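Local coordinates for 4-hydroxythreonine-4-phosphate dehydrogenase (Legionella pneumophila subsp. pneumophila, PDB 6XMY), which probably catalyses the NAD(P)-dependent oxidation of 4-(phosphooxy)-L-threonine in pyridoxine 5'-phosphate biosynthesis, and here binds NAD and a zinc ion, at residues 11-16 with 38-43; 81-86 with 93-98; 227-232 with 243-248. All blocks are in the same frame, centred on the assembly; numbering follows the deposited sequence. Where two conformers were deposited one is given.

Contact 1 (11-16 with 38-43)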
ATOM      1  N   PRO A  11       9.959  16.179  -4.479  1.00 16.24           N
ATOM      2  CA  PRO A  11       8.554  15.808  -4.682  1.00 15.34           C
ATOM      3  C   PRO A  11       8.295  14.337  -4.412  1.00 12.01           C
ATOM      4  O   PRO A  11       9.194  13.494  -4.399  1.00 12.58           O
ATOM      5  CB  PRO A  11       8.295  16.139  -6.159  1.00 16.80           C
ATOM      6  CG  PRO A  11       9.397  17.075  -6.552  1.00 17.41           C
ATOM      7  CD  PRO A  11      10.585  16.670  -5.716  1.00 16.92           C
ATOM      8  N   LEU A  12       7.016  14.049  -4.198  1.00 10.99           N
ATOM      9  CA  LEU A  12       6.527  12.682  -4.097  1.00 10.76           C
ATOM     10  C   LEU A  12       6.273  12.162  -5.504  1.00 10.93           C
ATOM     11  O   LEU A  12       5.731  12.874  -6.355  1.00 13.65           O
ATOM     12  CB  LEU A  12       5.206  12.673  -3.322  1.00 12.83           C
ATOM     13  CG  LEU A  12       5.230  13.409  -1.974  1.00 16.02           C
ATOM     14  CD1 LEU A  12       3.814  13.675  -1.448  1.00 19.83           C
ATOM     15  CD2 LEU A  12       6.024  12.614  -0.969  1.00 16.99           C
ATOM     16  N   LEU A  13       6.674  10.920  -5.758  1.00  9.06           N
ATOM     17  CA  LEU A  13       6.485  10.309  -7.070  1.00  9.13           C
ATOM     18  C   LEU A  13       5.275   9.386  -7.020  1.00  8.70           C
ATOM     19  O   LEU A  13       5.191   8.526  -6.140  1.00  9.42           O
ATOM     20  CB  LEU A  13       7.736   9.517  -7.452  1.00 11.10           C
ATOM     21  CG  LEU A  13       7.875   9.050  -8.895  1.00 11.71           C
ATOM     22  CD1 LEU A  13       7.865  10.243  -9.845  1.00 10.80           C
ATOM     23  CD2 LEU A  13       9.162   8.233  -9.044  1.00 12.80           C
ATOM     24  N   ILE A  14       4.337   9.570  -7.950  1.00  9.03           N
ATOM     25  CA  ILE A  14       3.089   8.808  -7.959  1.00  9.55           C
ATOM     26  C   ILE A  14       3.097   7.894  -9.172  1.00  8.49           C
ATOM     27  O   ILE A  14       3.096   8.376 -10.312  1.00 10.36           O
ATOM     28  CB  ILE A  14       1.853   9.722  -8.009  1.00  9.07           C
ATOM     29  CG1 ILE A  14       2.017  10.951  -7.112  1.00 12.65           C
ATOM     30  CG2 ILE A  14       0.569   8.923  -7.686  1.00 11.79           C
ATOM     31  CD1 ILE A  14       2.232  10.662  -5.660  1.00 12.95           C
ATOM     32  N   SER A  15       3.106   6.581  -8.948  1.00  7.91           N
ATOM     33  CA  SER A  15       2.866   5.663 -10.058  1.00  8.88           C
ATOM     34  C   SER A  15       1.386   5.670 -10.409  1.00  9.02           C
ATOM     35  O   SER A  15       0.542   5.357  -9.564  1.00 10.63           O
ATOM     36  CB  SER A  15       3.293   4.246  -9.708  1.00 12.29           C
ATOM     37  OG  SER A  15       2.692   3.347 -10.622  1.00 11.48           O
ATOM     38  N   SER A  16       1.065   6.026 -11.645  1.00  8.11           N
ATOM     39  CA  SER A  16      -0.328   6.090 -12.068  1.00  9.02           C
ATOM     40  C   SER A  16      -0.961   4.720 -12.321  1.00  9.69           C
ATOM     41  O   SER A  16      -2.164   4.666 -12.586  1.00 11.74           O
ATOM     42  CB  SER A  16      -0.479   7.027 -13.272  1.00  9.79           C
ATOM     43  OG  SER A  16       0.201   6.533 -14.414  1.00  9.67           O
ATOM     44  N   VAL A  38       4.683  14.362  -8.513  1.00  8.79           N
ATOM     45  CA  VAL A  38       5.073  14.171  -9.904  1.00  8.95           C
ATOM     46  C   VAL A  38       4.516  12.818 -10.321  1.00  9.21           C
ATOM     47  O   VAL A  38       4.712  11.827  -9.613  1.00  9.76           O
ATOM     48  CB  VAL A  38       6.605  14.196 -10.058  1.00 10.16           C
ATOM     49  CG1 VAL A  38       7.015  13.770 -11.475  1.00 12.14           C
ATOM     50  CG2 VAL A  38       7.150  15.602  -9.730  1.00 11.98           C
ATOM     51  N   ILE A  39       3.799  12.781 -11.445  1.00  9.90           N
ATOM     52  CA  ILE A  39       3.084  11.583 -11.878  1.00  8.69           C
ATOM     53  C   ILE A  39       3.938  10.803 -12.860  1.00  7.85           C
ATOM     54  O   ILE A  39       4.353  11.346 -13.889  1.00 10.56           O
ATOM     55  CB  ILE A  39       1.743  11.941 -12.542  1.00  8.75           C
ATOM     56  CG1 ILE A  39       0.943  12.933 -11.687  1.00 10.67           C
ATOM     57  CG2 ILE A  39       0.959  10.678 -12.862  1.00 10.93           C
ATOM     58  CD1 ILE A  39       0.714  12.486 -10.253  1.00 10.61           C
ATOM     59  N   LEU A  40       4.159   9.525 -12.579  1.00  8.94           N
ATOM     60  CA  LEU A  40       4.760   8.602 -13.532  1.00  8.55           C
ATOM     61  C   LEU A  40       3.650   8.006 -14.381  1.00  8.55           C
ATOM     62  O   LEU A  40       2.781   7.308 -13.854  1.00 10.20           O
ATOM     63  CB  LEU A  40       5.434   7.451 -12.800  1.00 11.93           C
ATOM     64  CG  LEU A  40       6.803   7.636 -12.205  1.00 16.32           C
ATOM     65  CD1 LEU A  40       7.099   6.383 -11.407  1.00 21.80           C
ATOM     66  CD2 LEU A  40       7.863   7.872 -13.310  1.00 15.58           C
ATOM     67  N   GLY A  41       3.685   8.260 -15.683  1.00  9.13           N
ATOM     68  CA  GLY A  41       2.657   7.712 -16.545  1.00  8.79           C
ATOM     69  C   GLY A  41       2.792   8.275 -17.938  1.00  8.13           C
ATOM     70  O   GLY A  41       3.605   9.164 -18.211  1.00  9.50           O
ATOM     71  N   ASP A  42       1.970   7.733 -18.825  1.00  9.68           N
ATOM     72  CA  ASP A  42       1.957   8.157 -20.218  1.00  9.56           C
ATOM     73  C   ASP A  42       1.263   9.512 -20.319  1.00 10.34           C
ATOM     74  O   ASP A  42       0.117   9.666 -19.888  1.00 11.65           O
ATOM     75  CB  ASP A  42       1.259   7.073 -21.040  1.00 10.54           C
ATOM     76  CG  ASP A  42       1.160   7.405 -22.509  1.00  9.82           C
ATOM     77  OD1 ASP A  42       0.619   8.469 -22.838  1.00 12.79           O
ATOM     78  OD2 ASP A  42       1.603   6.585 -23.336  1.00 12.82           O
ATOM     79  N   LEU A  43       1.962  10.508 -20.869  1.00  9.97           N
ATOM     80  CA  LEU A  43       1.409  11.858 -20.887  1.00 11.51           C
ATOM     81  C   LEU A  43       0.181  11.950 -21.793  1.00 11.73           C
ATOM     82  O   LEU A  43      -0.807  12.605 -21.441  1.00 12.54           O
ATOM     83  CB  LEU A  43       2.485  12.863 -21.307  1.00 12.10           C
ATOM     84  CG  LEU A  43       2.045  14.320 -21.412  1.00 12.24           C
ATOM     85  CD1 LEU A  43       1.521  14.828 -20.075  1.00 15.63           C
ATOM     86  CD2 LEU A  43       3.209  15.174 -21.890  1.00 15.94           C
TER
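S16 and L40 meet at one carbonyl: L40 O receives the hydroxyl of S16, with OG at 2.8 Å, and S16 N at 3.1 Å. The N-H lies in the carbonyl plane, while OG is tilted from it. Serine suits the position just past the strand because OG stands between its own backbone N and carbonyl carbon (chi1 65°), close enough to share the acceptor with S16 N. G41 CA lies 3.5 Å from S16 OG, and a CB there would collide with the hydroxyl. Three further bonds, V38 N to L12 O, I14 N to V38 O and L40 N to I14 O, make strands 12-15 and 38-41 parallel neighbours, the two strands of a beta-alpha-beta unit whose crossover carries helix 23-29. On one face L13 and L40 cross at an angle, L13 CD2 lying 3.6 Å from L40 CD1, with V38 CG1 beside L13 CD1. On the other, I39 CD1 reaches back to I14 CG1 at 3.7 Å. These branched aliphatic chains fill a buried interior: helix 96-111 packs on L13 through L109, helix 314-328 covers I14 with M316 and V320, and strand 117-120 bonds to the far edge of 12-15 through L13 and S15.

Contact 2 (81-86 with 93-98). With EDO (1,2-ethanediol), chain F; EDO (1,2-ethanediol), chain E.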
ATOM      1  N   PRO A  81       5.975   5.851 -21.851  1.00 11.28           N
ATOM      2  CA  PRO A  81       5.000   5.585 -22.925  1.00 12.54           C
ATOM      3  C   PRO A  81       4.349   4.212 -22.806  1.00 11.75           C
ATOM      4  O   PRO A  81       5.030   3.196 -22.656  1.00 12.73           O
ATOM      5  CB  PRO A  81       5.854   5.674 -24.195  1.00 15.15           C
ATOM      6  CG  PRO A  81       7.245   5.265 -23.734  1.00 13.23           C
ATOM      7  CD  PRO A  81       7.375   5.765 -22.314  1.00 13.65           C
ATOM      8  N   CYS A  82       3.018   4.181 -22.914  1.00 11.43           N
ATOM      9  CA  CYS A  82       2.323   2.910 -23.083  1.00 12.30           C
ATOM     10  C   CYS A  82       2.732   2.273 -24.406  1.00 12.91           C
ATOM     11  O   CYS A  82       3.054   2.961 -25.376  1.00 14.62           O
ATOM     12  CB  CYS A  82       0.803   3.114 -23.092  1.00 12.77           C
ATOM     13  SG  CYS A  82       0.112   3.636 -21.527  1.00 13.41           S
ATOM     14  N   ALA A  83       2.739   0.939 -24.438  1.00 13.16           N
ATOM     15  CA  ALA A  83       3.014   0.244 -25.693  1.00 15.43           C
ATOM     16  C   ALA A  83       1.884   0.425 -26.698  1.00 16.08           C
ATOM     17  O   ALA A  83       2.131   0.457 -27.913  1.00 17.27           O
ATOM     18  CB  ALA A  83       3.260  -1.242 -25.445  1.00 16.38           C
ATOM     19  N   ALA A  84       0.650   0.555 -26.218  1.00 13.80           N
ATOM     20  CA  ALA A  84      -0.506   0.740 -27.078  1.00 15.02           C
ATOM     21  C   ALA A  84      -1.416   1.791 -26.464  1.00 13.17           C
ATOM     22  O   ALA A  84      -1.513   1.895 -25.234  1.00 14.57           O
ATOM     23  CB  ALA A  84      -1.295  -0.565 -27.268  1.00 18.11           C
ATOM     24  N   PRO A  85      -2.092   2.582 -27.295  1.00 13.64           N
ATOM     25  CA  PRO A  85      -3.057   3.551 -26.770  1.00 13.70           C
ATOM     26  C   PRO A  85      -4.111   2.860 -25.926  1.00 11.82           C
ATOM     27  O   PRO A  85      -4.509   1.721 -26.191  1.00 13.41           O
ATOM     28  CB  PRO A  85      -3.667   4.163 -28.037  1.00 17.62           C
ATOM     29  CG  PRO A  85      -2.585   4.041 -29.041  1.00 18.07           C
ATOM     30  CD  PRO A  85      -1.893   2.736 -28.744  1.00 16.07           C
ATOM     31  N   VAL A  86      -4.566   3.579 -24.913  1.00 12.22           N
ATOM     32  CA  VAL A  86      -5.387   3.033 -23.842  1.00 10.66           C
ATOM     33  C   VAL A  86      -6.850   3.330 -24.130  1.00 13.48           C
ATOM     34  O   VAL A  86      -7.205   4.430 -24.568  1.00 15.90           O
ATOM     35  CB  VAL A  86      -4.953   3.636 -22.490  1.00 10.20           C
ATOM     36  CG1 VAL A  86      -5.836   3.099 -21.362  1.00 12.04           C
ATOM     37  CG2 VAL A  86      -3.471   3.350 -22.209  1.00 13.84           C
ATOM     38  N   PRO A  93      -3.074  -6.636 -22.189  1.00 12.46           N
ATOM     39  CA  PRO A  93      -1.822  -7.240 -21.713  0.55 13.58           C
ATOM     40  C   PRO A  93      -0.585  -6.624 -22.335  1.00 12.46           C
ATOM     41  O   PRO A  93       0.499  -6.708 -21.742  1.00 12.59           O
ATOM     42  CB  PRO A  93      -1.976  -8.719 -22.089  0.55 15.42           C
ATOM     43  CG  PRO A  93      -3.460  -8.934 -22.158  0.55 15.04           C
ATOM     44  CD  PRO A  93      -4.011  -7.646 -22.712  0.55 15.07           C
ATOM     45  N   GLN A  94      -0.712  -5.988 -23.503  1.00 11.73           N
ATOM     46  CA  GLN A  94       0.445  -5.344 -24.107  0.53 12.42           C
ATOM     47  C   GLN A  94       0.950  -4.163 -23.295  1.00 11.66           C
ATOM     48  O   GLN A  94       2.087  -3.734 -23.505  1.00 13.47           O
ATOM     49  CB  GLN A  94       0.127  -4.895 -25.527  0.53 13.08           C
ATOM     50  CG  GLN A  94      -0.004  -6.035 -26.499  0.53 16.86           C
ATOM     51  CD  GLN A  94      -0.149  -5.544 -27.912  0.53 18.02           C
ATOM     52  OE1 GLN A  94       0.483  -4.564 -28.302  0.53 18.60           O
ATOM     53  NE2 GLN A  94      -1.000  -6.206 -28.685  0.53 19.54           N
ATOM     54  N   ASN A  95       0.135  -3.622 -22.387  1.00 11.31           N
ATOM     55  CA  ASN A  95       0.542  -2.519 -21.528  1.00 10.04           C
ATOM     56  C   ASN A  95       0.970  -2.972 -20.138  1.00 10.09           C
ATOM     57  O   ASN A  95       1.194  -2.127 -19.264  1.00 11.70           O
ATOM     58  CB  ASN A  95      -0.551  -1.450 -21.455  1.00 10.34           C
ATOM     59  CG  ASN A  95      -0.607  -0.598 -22.708  1.00 11.07           C
ATOM     60  OD1 ASN A  95       0.415  -0.402 -23.378  1.00 13.36           O
ATOM     61  ND2 ASN A  95      -1.782  -0.065 -23.027  1.00 11.17           N
ATOM     62  N   ALA A  96       1.106  -4.283 -19.918  1.00 10.56           N
ATOM     63  CA  ALA A  96       1.586  -4.763 -18.625  1.00 11.83           C
ATOM     64  C   ALA A  96       3.035  -4.357 -18.389  1.00 10.13           C
ATOM     65  O   ALA A  96       3.400  -3.961 -17.278  1.00 11.36           O
ATOM     66  CB  ALA A  96       1.444  -6.277 -18.538  1.00 11.64           C
ATOM     67  N   ALA A  97       3.881  -4.459 -19.421  1.00 10.67           N
ATOM     68  CA  ALA A  97       5.274  -4.056 -19.258  1.00 11.81           C
ATOM     69  C   ALA A  97       5.391  -2.576 -18.904  1.00 12.19           C
ATOM     70  O   ALA A  97       6.275  -2.184 -18.128  1.00 12.07           O
ATOM     71  CB  ALA A  97       6.067  -4.390 -20.522  1.00 13.92           C
ATOM     72  N   TYR A  98       4.499  -1.750 -19.446  1.00 11.31           N
ATOM     73  CA  TYR A  98       4.456  -0.341 -19.082  1.00 10.02           C
ATOM     74  C   TYR A  98       4.201  -0.169 -17.592  1.00  7.95           C
ATOM     75  O   TYR A  98       4.885   0.619 -16.918  1.00  9.00           O
ATOM     76  CB  TYR A  98       3.372   0.347 -19.910  1.00 10.00           C
ATOM     77  CG  TYR A  98       2.778   1.602 -19.320  1.00  8.88           C
ATOM     78  CD1 TYR A  98       3.386   2.839 -19.496  1.00  8.97           C
ATOM     79  CD2 TYR A  98       1.596   1.552 -18.592  1.00  8.36           C
ATOM     80  CE1 TYR A  98       2.826   3.990 -18.968  1.00  8.26           C
ATOM     81  CE2 TYR A  98       1.031   2.697 -18.065  1.00  9.19           C
ATOM     82  CZ  TYR A  98       1.648   3.916 -18.258  1.00  8.59           C
ATOM     83  OH  TYR A  98       1.090   5.062 -17.740  1.00  9.75           O
TER
HETATM   84  C1  EDO F 405      -3.601   7.426 -25.043  1.00 24.97           C
HETATM   85  O1  EDO F 405      -3.209   6.171 -24.473  1.00 18.75           O
HETATM   86  C2  EDO F 405      -5.121   7.563 -25.033  1.00 30.98           C
HETATM   87  O2  EDO F 405      -5.732   6.581 -25.885  1.00 34.70           O
HETATM   88  C1  EDO E 404      -7.760   7.313 -22.361  1.00 25.67           C
HETATM   89  O1  EDO E 404      -8.018   6.054 -21.739  1.00 25.77           O
HETATM   90  C2  EDO E 404      -9.080   8.046 -22.526  1.00 24.77           C
HETATM   91  O2  EDO E 404      -9.597   8.306 -21.221  1.00 23.44           O
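The Y98 ring has the sulfur of C82 over one face, and its edge, in the ring plane, meets the backbone O of N95. C82 SG stands 3.6 Å from the ring centroid and 9° off the ring normal, a Cys sulfur-aromatic contact in which a polarisable atom rests on the pi cloud. C82 SG lies anti to the carbonyl carbon and beside the backbone N (chi1 -68°), which sets it over the ring. P81 O approaches Y98 CD1 obliquely. The second flat group, the amide of N95, turns both polar atoms to the backbone of the 81-86 loop. N95 OD1 accepts A84 N at 3.0 Å, in the plane of the side-chain carbonyl and on a lone pair, and takes a weak, bent bond from A83 N at 2.9 Å. N95 ND2 donates one of its hydrogens to A84 O at 3.0 Å, with that oxygen nearly in the amide plane. Asparagine suits the place because one short side chain supplies both acceptor and donor to A84. V86 CG2 lies 3.9 Å from N95 ND2, and a 1,2-ethanediol, probably from the crystallisation liquor, is hydrogen-bonded to V86 N and V86 O. Y98 OH is hydrogen-bonded to D42 N. N95 occupies the N-cap position of helix 96-111, yet its side chain makes no capping bond; the amide instead holds the irregular loop that leads from strand 74-79 to that helix.

Contact 3 (227-232 with 243-248)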
ATOM      1  N   ILE A 227       2.729 -22.735  16.861  1.00 13.41           N
ATOM      2  CA  ILE A 227       3.381 -21.721  16.028  0.78 12.75           C
ATOM      3  C   ILE A 227       3.203 -20.319  16.599  1.00 12.11           C
ATOM      4  O   ILE A 227       4.177 -19.588  16.815  1.00 13.51           O
ATOM      5  CB  ILE A 227       2.844 -21.769  14.582  0.78 14.52           C
ATOM      6  CG1 ILE A 227       3.124 -23.127  13.936  0.78 19.21           C
ATOM      7  CG2 ILE A 227       3.425 -20.628  13.755  0.78 14.29           C
ATOM      8  CD1 ILE A 227       4.569 -23.344  13.578  0.78 21.77           C
ATOM      9  N   ILE A 228       1.950 -19.918  16.824  1.00 11.46           N
ATOM     10  CA  ILE A 228       1.679 -18.510  17.124  1.00 10.88           C
ATOM     11  C   ILE A 228       2.071 -18.152  18.551  1.00 11.39           C
ATOM     12  O   ILE A 228       2.824 -17.202  18.779  1.00 11.81           O
ATOM     13  CB  ILE A 228       0.229 -18.125  16.798  1.00 10.54           C
ATOM     14  CG1 ILE A 228      -0.051 -18.380  15.314  1.00 11.49           C
ATOM     15  CG2 ILE A 228      -0.005 -16.660  17.164  1.00 11.24           C
ATOM     16  CD1 ILE A 228      -1.509 -18.196  14.915  1.00 12.53           C
ATOM     17  N   THR A 229       1.566 -18.889  19.536  1.00 12.61           N
ATOM     18  CA  THR A 229       1.940 -18.598  20.915  1.00 12.40           C
ATOM     19  C   THR A 229       3.441 -18.660  21.147  1.00 13.00           C
ATOM     20  O   THR A 229       3.964 -17.750  21.809  1.00 12.30           O
ATOM     21  CB  THR A 229       1.127 -19.463  21.890  1.00 12.71           C
ATOM     22  OG1 THR A 229      -0.220 -18.982  21.913  1.00 14.68           O
ATOM     23  CG2 THR A 229       1.729 -19.413  23.298  1.00 16.02           C
ATOM     24  N   PRO A 230       4.182 -19.656  20.643  1.00 13.87           N
ATOM     25  CA  PRO A 230       5.646 -19.594  20.783  1.00 13.65           C
ATOM     26  C   PRO A 230       6.253 -18.331  20.196  1.00 13.48           C
ATOM     27  O   PRO A 230       7.133 -17.724  20.821  1.00 15.33           O
ATOM     28  CB  PRO A 230       6.117 -20.871  20.071  1.00 15.18           C
ATOM     29  CG  PRO A 230       4.974 -21.824  20.248  1.00 14.80           C
ATOM     30  CD  PRO A 230       3.745 -20.961  20.103  1.00 14.77           C
ATOM     31  N   ALA A 231       5.798 -17.911  19.013  1.00 13.29           N
ATOM     32  CA  ALA A 231       6.299 -16.672  18.429  1.00 13.40           C
ATOM     33  C   ALA A 231       5.992 -15.470  19.315  1.00 13.05           C
ATOM     34  O   ALA A 231       6.844 -14.598  19.502  1.00 12.33           O
ATOM     35  CB  ALA A 231       5.699 -16.465  17.036  1.00 13.48           C
ATOM     36  N   LEU A 232       4.776 -15.392  19.856  1.00 10.47           N
ATOM     37  CA  LEU A 232       4.420 -14.255  20.697  1.00 11.74           C
ATOM     38  C   LEU A 232       5.205 -14.263  22.004  1.00 11.12           C
ATOM     39  O   LEU A 232       5.562 -13.200  22.526  1.00 12.89           O
ATOM     40  CB  LEU A 232       2.913 -14.230  20.957  1.00 12.34           C
ATOM     41  CG  LEU A 232       2.030 -14.122  19.705  1.00 13.09           C
ATOM     42  CD1 LEU A 232       0.551 -14.055  20.063  1.00 13.52           C
ATOM     43  CD2 LEU A 232       2.445 -12.912  18.861  1.00 14.30           C
ATOM     44  N   LEU A 243      -0.275  -9.059  22.424  1.00 11.54           N
ATOM     45  CA  LEU A 243      -1.350  -9.775  23.092  1.00 11.29           C
ATOM     46  C   LEU A 243      -1.995 -10.692  22.067  1.00 10.62           C
ATOM     47  O   LEU A 243      -2.375 -10.241  20.984  1.00 13.14           O
ATOM     48  CB  LEU A 243      -2.403  -8.790  23.615  1.00 14.12           C
ATOM     49  CG  LEU A 243      -3.718  -9.428  24.064  1.00 18.64           C
ATOM     50  CD1 LEU A 243      -3.517 -10.265  25.317  1.00 21.95           C
ATOM     51  CD2 LEU A 243      -4.805  -8.382  24.271  1.00 20.61           C
ATOM     52  N   GLY A 244      -2.143 -11.964  22.412  1.00 10.17           N
ATOM     53  CA  GLY A 244      -2.780 -12.896  21.513  1.00 11.69           C
ATOM     54  C   GLY A 244      -2.375 -14.318  21.828  1.00 11.07           C
ATOM     55  O   GLY A 244      -1.624 -14.573  22.769  1.00 13.86           O
ATOM     56  N   PRO A 245      -2.852 -15.285  21.034  1.00 11.28           N
ATOM     57  CA  PRO A 245      -3.713 -15.071  19.863  1.00 11.50           C
ATOM     58  C   PRO A 245      -5.165 -14.780  20.245  1.00 11.25           C
ATOM     59  O   PRO A 245      -5.704 -15.396  21.166  1.00 12.89           O
ATOM     60  CB  PRO A 245      -3.633 -16.409  19.130  1.00 12.70           C
ATOM     61  CG  PRO A 245      -3.401 -17.405  20.237  1.00 12.01           C
ATOM     62  CD  PRO A 245      -2.468 -16.698  21.190  1.00 11.42           C
ATOM     63  N   LEU A 246      -5.779 -13.851  19.542  1.00 10.10           N
ATOM     64  CA  LEU A 246      -7.148 -13.427  19.780  1.00  9.46           C
ATOM     65  C   LEU A 246      -8.078 -13.930  18.677  1.00  9.88           C
ATOM     66  O   LEU A 246      -7.659 -14.122  17.532  1.00 10.16           O
ATOM     67  CB  LEU A 246      -7.214 -11.896  19.802  1.00 10.45           C
ATOM     68  CG  LEU A 246      -6.371 -11.231  20.888  1.00 11.30           C
ATOM     69  CD1 LEU A 246      -6.372  -9.721  20.691  1.00 13.76           C
ATOM     70  CD2 LEU A 246      -6.902 -11.605  22.257  1.00 15.69           C
ATOM     71  N   PRO A 247      -9.352 -14.144  18.986  1.00 11.06           N
ATOM     72  CA  PRO A 247     -10.296 -14.552  17.942  1.00  9.64           C
ATOM     73  C   PRO A 247     -10.584 -13.381  17.015  1.00  8.64           C
ATOM     74  O   PRO A 247     -10.973 -12.299  17.460  1.00 10.42           O
ATOM     75  CB  PRO A 247     -11.537 -14.966  18.736  1.00 11.16           C
ATOM     76  CG  PRO A 247     -11.451 -14.156  19.999  1.00 16.21           C
ATOM     77  CD  PRO A 247      -9.979 -14.082  20.319  1.00 12.88           C
ATOM     78  N   ALA A 248     -10.396 -13.605  15.713  1.00  9.14           N
ATOM     79  CA  ALA A 248     -10.508 -12.502  14.764  1.00 10.20           C
ATOM     80  C   ALA A 248     -11.918 -11.938  14.683  1.00 10.83           C
ATOM     81  O   ALA A 248     -12.086 -10.775  14.296  1.00 12.01           O
ATOM     82  CB  ALA A 248     -10.050 -12.938  13.372  1.00 10.22           C
TER
HETATM   83  O   HOH W   1      -0.138 -16.638  23.597  1.00 17.89           O
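A single water joins T229 to G244: it donates to G244 O at 2.7 Å and lies 2.9 Å from T229 OG1. It spans the gap between helix 223-237 and strand 241-246, the second and third elements of a beta-alpha-beta unit that starts with strand 204-208, in a region away from the annotated sites. The segments 227-232 and 243-246 run almost exactly antiparallel (174°), as expected when a helix returns the chain to the start of the next parallel strand. Their axes come within 8.5 Å, and the remaining contact is a small set of side-chain contacts around P245 and the peptide of G244. The peptide bond between G244 and P245 is cis; P245 CB points toward the helix, and the ring is rigid. I228 CG2 meets P245 CB at 4.1 Å, the two side chains crossing obliquely; beta-branched isoleucine supplies this methyl from close to the helix backbone. I228 also packs on I183 of helix 180-197. L232 suits the next turn because its longer chain carries CD1 to the peptide of G244, reaching 3.4 Å from G244 C; V207 of strand 204-208 also touches this leucine. G244 is required by its own backbone: at phi 158° and psi -177° a CB would jam against the carbonyl oxygen of L243, and it would also be tight against L232 CD1. P245 CD, the ring carbon bonded to the nitrogen, lies 3.3 Å from T229 OG1.

From the N terminus, strand 12-15 comes first, and contact 1 closes the loop through helix 23-29 by bringing 38-43 alongside it. The chain then passes through strand 74-79 before contact 2 closes a short loop of six residues at the start of helix 96-111. Far later, contact 3 closes the connection between helix 223-237 and strand 241-246, ten residues between its segments. The three follow in series, neither nesting nor crossing. Contacts 1 and 2 touch: D42, just past strand 37-41 and before helix 43-52, meets C82 and Y98 and so ties this strand end to the loop and start of helix 96-111. Contact 3 lies across the chain's centre, about 40 Å from contact 1 between centres.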